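Local coordinates for protein putative exonuclease (Eubacterium rectale, PDB 3L0A) that is a putative exonuclease of the PDDEXK clan, probably a hydrolase, that binds a zinc ion through four cysteines, at residues Ile97-Phe107 / Gly195-Ile206. Sequence-based numbering, arbitrary orientation.
Sequences IIARIERDEYF and GATKQTEPDIRI
The ring of Phe-107 is sandwiched between CD1 of Ile-206, a CH-pi contact 4.2 Å from the ring centroid, and CG1 of Ile-101 on the opposite face. Gly-195 O meets its edge in plane, 3.5 Å from Phe-107 CE2. A second flat group, the Arg-100 guanidinium, has Ile-204 CD1 over one face, 3.6 Å from NH1, and Arg-103 NH2 lies over the centre of the opposite face. In its plane, NE donates to a water that bonds onward to Pro-202 O and Glu-201 OE1; NH2 donates to Arg-248 O and Arg-251 O of the second subunit, contacts that probably offset the closeness of two like charges. Swung between its backbone N and carbonyl carbon (chi1 73°), CG1 of Ile-204 carries CD1 to this guanidinium and to Asp-104, whose OD2 caps the next helix by accepting from Phe-107 N at 2.8 Å. Replacing Phe-107 by alanine would probably leave a gap between Ile-101 and Ile-206, with nothing from this position for Ile-206 CD1 to rest on. Farther along, Ile-97 sets CG2 against Ala-196 CB (3.6 Å) and CG1 near Pro-202 CG. Helices 89-102 and 105-110 thus pack on the hairpin of strands 191-197 and 204-209, beside strand 140-147, with helix 54-67 behind Ile-98 and Ile-101.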
ATOM      1  N   ILE A  97       7.557 -19.942 -11.074  1.00 18.03           N
ATOM      2  CA  ILE A  97       8.903 -19.578 -10.667  1.00 17.34           C
ATOM      3  C   ILE A  97       9.822 -20.785 -10.854  1.00 16.46           C
ATOM      4  O   ILE A  97      10.904 -20.642 -11.398  1.00 17.38           O
ATOM      5  CB  ILE A  97       8.972 -19.116  -9.219  1.00 15.69           C
ATOM      6  CG1 ILE A  97       8.147 -17.842  -9.011  1.00 17.56           C
ATOM      7  CG2 ILE A  97      10.382 -18.886  -8.847  1.00 17.27           C
ATOM      8  CD1 ILE A  97       7.866 -17.536  -7.572  1.00 16.90           C
ATOM      9  N   ILE A  98       9.406 -21.971 -10.421  1.00 16.32           N
ATOM     10  CA  ILE A  98      10.276 -23.185 -10.581  1.00 15.72           C
ATOM     11  C   ILE A  98      10.664 -23.413 -12.047  1.00 16.84           C
ATOM     12  O   ILE A  98      11.824 -23.771 -12.361  1.00 18.42           O
ATOM     13  CB  ILE A  98       9.603 -24.436 -10.045  1.00 14.84           C
ATOM     14  CG1 ILE A  98       9.553 -24.401  -8.510  1.00 15.47           C
ATOM     15  CG2 ILE A  98      10.268 -25.705 -10.510  1.00 12.91           C
ATOM     16  CD1 ILE A  98       8.545 -25.423  -7.910  1.00 12.33           C
ATOM     17  N   ALA A  99       9.700 -23.286 -12.942  1.00 17.69           N
ATOM     18  CA  ALA A  99       9.965 -23.516 -14.367  1.00 19.73           C
ATOM     19  C   ALA A  99      10.945 -22.486 -14.893  1.00 20.48           C
ATOM     20  O   ALA A  99      11.761 -22.777 -15.768  1.00 22.51           O
ATOM     21  CB  ALA A  99       8.659 -23.447 -15.173  1.00 19.62           C
ATOM     22  N   ARG A 100      10.845 -21.277 -14.363  1.00 21.24           N
ATOM     23  CA  ARG A 100      11.712 -20.185 -14.776  1.00 21.63           C
ATOM     24  C   ARG A 100      13.179 -20.440 -14.402  1.00 21.48           C
ATOM     25  O   ARG A 100      14.089 -20.239 -15.233  1.00 20.34           O
ATOM     26  CB  ARG A 100      11.215 -18.858 -14.220  1.00 21.46           C
ATOM     27  CG  ARG A 100      12.142 -17.691 -14.549  1.00 23.89           C
ATOM     28  CD  ARG A 100      12.289 -17.554 -16.046  1.00 23.95           C
ATOM     29  NE  ARG A 100      13.144 -16.461 -16.460  1.00 24.53           N
ATOM     30  CZ  ARG A 100      14.380 -16.581 -16.957  1.00 20.67           C
ATOM     31  NH1 ARG A 100      15.019 -17.743 -17.078  1.00 23.38           N
ATOM     32  NH2 ARG A 100      15.008 -15.500 -17.324  1.00 19.84           N
ATOM     33  N   ILE A 101      13.378 -20.900 -13.171  1.00 21.94           N
ATOM     34  CA  ILE A 101      14.678 -21.378 -12.650  1.00 22.78           C
ATOM     35  C   ILE A 101      15.208 -22.528 -13.488  1.00 24.06           C
ATOM     36  O   ILE A 101      16.388 -22.587 -13.850  1.00 24.67           O
ATOM     37  CB  ILE A 101      14.496 -21.881 -11.192  1.00 22.52           C
ATOM     38  CG1 ILE A 101      14.330 -20.715 -10.219  1.00 23.82           C
ATOM     39  CG2 ILE A 101      15.631 -22.710 -10.738  1.00 24.63           C
ATOM     40  CD1 ILE A 101      13.840 -21.160  -8.737  1.00 21.51           C
ATOM     41  N   GLU A 102      14.335 -23.471 -13.814  1.00 24.91           N
ATOM     42  CA  GLU A 102      14.799 -24.682 -14.478  1.00 24.82           C
ATOM     43  C   GLU A 102      15.313 -24.434 -15.871  1.00 25.42           C
ATOM     44  O   GLU A 102      16.148 -25.156 -16.324  1.00 27.22           O
ATOM     45  CB  GLU A 102      13.708 -25.738 -14.512  1.00 24.39           C
ATOM     46  CG  GLU A 102      13.639 -26.489 -13.209  1.00 24.70           C
ATOM     47  CD  GLU A 102      12.733 -27.695 -13.250  1.00 26.11           C
ATOM     48  OE1 GLU A 102      11.674 -27.667 -13.919  1.00 25.80           O
ATOM     49  OE2 GLU A 102      13.084 -28.679 -12.579  1.00 29.82           O
ATOM     50  N   ARG A 103      14.842 -23.413 -16.567  1.00 26.27           N
ATOM     51  CA  ARG A 103      15.358 -23.152 -17.908  1.00 25.72           C
ATOM     52  C   ARG A 103      16.687 -22.337 -17.968  1.00 25.81           C
ATOM     53  O   ARG A 103      17.185 -22.031 -19.071  1.00 23.98           O
ATOM     54  CB  ARG A 103      14.264 -22.555 -18.799  1.00 26.33           C
ATOM     55  CG  ARG A 103      13.897 -21.132 -18.609  1.00 25.62           C
ATOM     56  CD  ARG A 103      12.762 -20.782 -19.584  1.00 27.63           C
ATOM     57  NE  ARG A 103      12.309 -19.399 -19.400  1.00 30.16           N
ATOM     58  CZ  ARG A 103      12.946 -18.302 -19.839  1.00 27.60           C
ATOM     59  NH1 ARG A 103      14.072 -18.395 -20.526  1.00 25.08           N
ATOM     60  NH2 ARG A 103      12.432 -17.098 -19.594  1.00 24.10           N
ATOM     61  N   ASP A 104      17.246 -22.011 -16.788  1.00 25.47           N
ATOM     62  CA  ASP A 104      18.576 -21.375 -16.666  1.00 25.28           C
ATOM     63  C   ASP A 104      19.687 -22.348 -16.190  1.00 24.98           C
ATOM     64  O   ASP A 104      19.776 -22.679 -15.014  1.00 24.31           O
ATOM     65  CB  ASP A 104      18.475 -20.157 -15.708  1.00 24.97           C
ATOM     66  CG  ASP A 104      19.706 -19.232 -15.780  1.00 25.81           C
ATOM     67  OD1 ASP A 104      19.720 -18.346 -16.657  1.00 22.69           O
ATOM     68  OD2 ASP A 104      20.659 -19.404 -14.971  1.00 25.14           O
ATOM     69  N   GLU A 105      20.557 -22.779 -17.102  1.00 25.47           N
ATOM     70  CA  GLU A 105      21.630 -23.726 -16.769  1.00 25.66           C
ATOM     71  C   GLU A 105      22.524 -23.250 -15.643  1.00 24.63           C
ATOM     72  O   GLU A 105      22.873 -24.022 -14.753  1.00 24.34           O
ATOM     73  CB  GLU A 105      22.510 -24.038 -17.992  1.00 26.39           C
ATOM     74  CG  GLU A 105      21.821 -24.868 -19.057  1.00 30.33           C
ATOM     75  CD  GLU A 105      22.800 -25.544 -20.036  1.00 35.41           C
ATOM     76  OE1 GLU A 105      23.999 -25.175 -20.040  1.00 35.96           O
ATOM     77  OE2 GLU A 105      22.357 -26.468 -20.768  1.00 38.61           O
ATOM     78  N   TYR A 106      22.920 -21.986 -15.693  1.00 23.96           N
ATOM     79  CA  TYR A 106      23.820 -21.436 -14.683  1.00 23.45           C
ATOM     80  C   TYR A 106      23.177 -21.530 -13.281  1.00 23.16           C
ATOM     81  O   TYR A 106      23.764 -22.067 -12.340  1.00 24.01           O
ATOM     82  CB  TYR A 106      24.196 -19.985 -15.030  1.00 23.39           C
ATOM     83  CG  TYR A 106      25.360 -19.459 -14.190  1.00 24.61           C
ATOM     84  CD1 TYR A 106      26.661 -19.916 -14.387  1.00 23.25           C
ATOM     85  CD2 TYR A 106      25.145 -18.535 -13.170  1.00 25.51           C
ATOM     86  CE1 TYR A 106      27.708 -19.447 -13.608  1.00 23.62           C
ATOM     87  CE2 TYR A 106      26.189 -18.069 -12.396  1.00 25.58           C
ATOM     88  CZ  TYR A 106      27.452 -18.524 -12.620  1.00 23.32           C
ATOM     89  OH  TYR A 106      28.448 -18.047 -11.821  1.00 23.67           O
ATOM     90  N   PHE A 107      21.950 -21.074 -13.166  1.00 21.76           N
ATOM     91  CA  PHE A 107      21.255 -21.114 -11.887  1.00 21.42           C
ATOM     92  C   PHE A 107      21.146 -22.566 -11.465  1.00 21.15           C
ATOM     93  O   PHE A 107      21.484 -22.908 -10.332  1.00 20.50           O
ATOM     94  CB  PHE A 107      19.882 -20.453 -12.024  1.00 20.78           C
ATOM     95  CG  PHE A 107      19.142 -20.146 -10.682  1.00 20.45           C
ATOM     96  CD1 PHE A 107      18.752 -21.155  -9.808  1.00 19.62           C
ATOM     97  CD2 PHE A 107      18.799 -18.834 -10.354  1.00 19.44           C
ATOM     98  CE1 PHE A 107      18.055 -20.868  -8.635  1.00 20.21           C
ATOM     99  CE2 PHE A 107      18.089 -18.534  -9.189  1.00 17.58           C
ATOM    100  CZ  PHE A 107      17.719 -19.542  -8.340  1.00 18.99           C
ATOM    101  N   GLY A 195      18.411 -16.380  -5.673  1.00 17.88           N
ATOM    102  CA  GLY A 195      17.159 -15.676  -5.530  1.00 17.97           C
ATOM    103  C   GLY A 195      16.241 -15.705  -6.742  1.00 18.61           C
ATOM    104  O   GLY A 195      16.707 -15.553  -7.902  1.00 17.62           O
ATOM    105  N   ALA A 196      14.936 -15.859  -6.478  1.00 18.15           N
ATOM    106  CA  ALA A 196      13.902 -15.697  -7.501  1.00 18.28           C
ATOM    107  C   ALA A 196      12.804 -14.874  -6.902  1.00 19.39           C
ATOM    108  O   ALA A 196      12.581 -14.946  -5.707  1.00 17.86           O
ATOM    109  CB  ALA A 196      13.378 -17.038  -7.965  1.00 18.86           C
ATOM    110  N   THR A 197      12.135 -14.059  -7.720  1.00 20.11           N
ATOM    111  CA  THR A 197      11.091 -13.206  -7.213  1.00 20.80           C
ATOM    112  C   THR A 197       9.710 -13.557  -7.730  1.00 22.76           C
ATOM    113  O   THR A 197       9.531 -14.262  -8.735  1.00 23.61           O
ATOM    114  CB  THR A 197      11.354 -11.792  -7.569  1.00 20.54           C
ATOM    115  OG1 THR A 197      11.233 -11.651  -8.985  1.00 17.90           O
ATOM    116  CG2 THR A 197      12.762 -11.406  -7.168  1.00 19.83           C
ATOM    117  N   LYS A 198       8.736 -13.052  -6.989  1.00 25.35           N
ATOM    118  CA  LYS A 198       7.336 -13.235  -7.288  1.00 26.75           C
ATOM    119  C   LYS A 198       6.789 -12.167  -8.205  1.00 27.27           C
ATOM    120  O   LYS A 198       5.627 -12.089  -8.336  1.00 27.42           O
ATOM    121  CB  LYS A 198       6.552 -13.285  -5.977  1.00 26.78           C
ATOM    122  CG  LYS A 198       7.013 -14.464  -5.097  1.00 27.77           C
ATOM    123  CD  LYS A 198       6.294 -14.573  -3.719  1.00 30.11           C
ATOM    124  CE  LYS A 198       6.807 -13.593  -2.685  1.00 30.21           C
ATOM    125  NZ  LYS A 198       6.740 -14.156  -1.310  1.00 31.33           N
ATOM    126  N   GLN A 199       7.633 -11.372  -8.873  1.00 28.63           N
ATOM    127  CA  GLN A 199       7.169 -10.397  -9.847  1.00 28.31           C
ATOM    128  C   GLN A 199       6.532 -11.201 -10.941  1.00 29.38           C
ATOM    129  O   GLN A 199       6.666 -12.424 -10.990  1.00 31.28           O
ATOM    130  CB  GLN A 199       8.311  -9.523 -10.380  1.00 28.04           C
ATOM    131  CG  GLN A 199       8.871  -8.473  -9.408  1.00 30.09           C
ATOM    132  CD  GLN A 199      10.414  -8.325  -9.487  1.00 33.25           C
ATOM    133  OE1 GLN A 199      11.129  -9.249  -9.154  1.00 35.96           O
ATOM    134  NE2 GLN A 199      10.908  -7.164  -9.913  1.00 30.76           N
ATOM    135  N   THR A 200       5.845 -10.524 -11.850  1.00 30.19           N
ATOM    136  CA  THR A 200       5.067 -11.224 -12.877  1.00 29.68           C
ATOM    137  C   THR A 200       5.911 -11.953 -13.966  1.00 28.56           C
ATOM    138  O   THR A 200       5.471 -12.963 -14.503  1.00 28.37           O
ATOM    139  CB  THR A 200       3.923 -10.315 -13.467  1.00 30.30           C
ATOM    140  OG1 THR A 200       3.841 -10.542 -14.882  1.00 29.88           O
ATOM    141  CG2 THR A 200       4.101  -8.784 -13.104  1.00 30.49           C
ATOM    142  N   GLU A 201       7.079 -11.403 -14.333  1.00 27.07           N
ATOM    143  CA  GLU A 201       8.189 -12.198 -14.875  1.00 24.41           C
ATOM    144  C   GLU A 201       9.202 -12.228 -13.746  1.00 23.24           C
ATOM    145  O   GLU A 201       9.709 -11.199 -13.358  1.00 22.70           O
ATOM    146  CB  GLU A 201       8.810 -11.552 -16.089  1.00 24.84           C
ATOM    147  CG  GLU A 201       8.019 -11.751 -17.373  1.00 24.87           C
ATOM    148  CD  GLU A 201       8.065 -13.166 -17.870  1.00 27.35           C
ATOM    149  OE1 GLU A 201       9.027 -13.905 -17.544  1.00 25.92           O
ATOM    150  OE2 GLU A 201       7.140 -13.534 -18.618  1.00 32.91           O
ATOM    151  N   PRO A 202       9.448 -13.400 -13.161  1.00 22.31           N
ATOM    152  CA  PRO A 202      10.375 -13.472 -12.058  1.00 22.87           C
ATOM    153  C   PRO A 202      11.781 -12.971 -12.408  1.00 22.71           C
ATOM    154  O   PRO A 202      12.290 -13.244 -13.479  1.00 23.45           O
ATOM    155  CB  PRO A 202      10.417 -14.965 -11.735  1.00 23.19           C
ATOM    156  CG  PRO A 202       9.194 -15.537 -12.365  1.00 22.85           C
ATOM    157  CD  PRO A 202       8.830 -14.702 -13.465  1.00 21.94           C
ATOM    158  N   ASP A 203      12.362 -12.225 -11.489  1.00 22.82           N
ATOM    159  CA  ASP A 203      13.764 -11.822 -11.523  1.00 23.86           C
ATOM    160  C   ASP A 203      14.567 -12.975 -10.973  1.00 23.09           C
ATOM    161  O   ASP A 203      14.260 -13.433  -9.895  1.00 24.28           O
ATOM    162  CB  ASP A 203      13.929 -10.615 -10.588  1.00 24.09           C
ATOM    163  CG  ASP A 203      15.149  -9.768 -10.886  1.00 24.93           C
ATOM    164  OD1 ASP A 203      15.729  -9.885 -11.958  1.00 25.24           O
ATOM    165  OD2 ASP A 203      15.507  -8.947 -10.022  1.00 27.91           O
ATOM    166  N   ILE A 204      15.584 -13.444 -11.679  1.00 22.44           N
ATOM    167  CA  ILE A 204      16.502 -14.453 -11.140  1.00 21.62           C
ATOM    168  C   ILE A 204      17.955 -13.952 -11.090  1.00 21.59           C
ATOM    169  O   ILE A 204      18.426 -13.341 -12.081  1.00 21.56           O
ATOM    170  CB  ILE A 204      16.501 -15.816 -11.954  1.00 21.69           C
ATOM    171  CG1 ILE A 204      17.223 -15.666 -13.308  1.00 20.98           C
ATOM    172  CG2 ILE A 204      15.077 -16.387 -12.089  1.00 23.10           C
ATOM    173  CD1 ILE A 204      17.036 -16.807 -14.274  1.00 14.01           C
ATOM    174  N   ARG A 205      18.649 -14.271  -9.973  1.00 20.84           N
ATOM    175  CA  ARG A 205      20.059 -13.928  -9.722  1.00 20.50           C
ATOM    176  C   ARG A 205      20.711 -14.946  -8.805  1.00 20.01           C
ATOM    177  O   ARG A 205      20.086 -15.407  -7.854  1.00 20.60           O
ATOM    178  CB  ARG A 205      20.191 -12.588  -8.968  1.00 20.34           C
ATOM    179  CG  ARG A 205      19.816 -11.330  -9.694  1.00 19.38           C
ATOM    180  CD  ARG A 205      20.621 -11.087 -10.903  1.00 22.74           C
ATOM    181  NE  ARG A 205      20.227  -9.838 -11.562  1.00 24.23           N
ATOM    182  CZ  ARG A 205      20.859  -9.345 -12.634  1.00 25.74           C
ATOM    183  NH1 ARG A 205      21.897  -9.986 -13.166  1.00 26.50           N
ATOM    184  NH2 ARG A 205      20.461  -8.202 -13.177  1.00 24.70           N
ATOM    185  N   ILE A 206      21.986 -15.227  -9.049  1.00 19.57           N
ATOM    186  CA  ILE A 206      22.889 -15.827  -8.062  1.00 19.13           C
ATOM    187  C   ILE A 206      23.662 -14.696  -7.385  1.00 19.69           C
ATOM    188  O   ILE A 206      24.333 -13.922  -8.062  1.00 22.33           O
ATOM    189  CB  ILE A 206      23.882 -16.801  -8.741  1.00 18.84           C
ATOM    190  CG1 ILE A 206      23.155 -18.037  -9.285  1.00 17.85           C
ATOM    191  CG2 ILE A 206      24.913 -17.293  -7.753  1.00 19.13           C
ATOM    192  CD1 ILE A 206      22.217 -18.781  -8.198  1.00 15.19           C
TER
HETATM  193  O   HOH W   1      11.583 -13.959 -16.225  1.00 29.17           O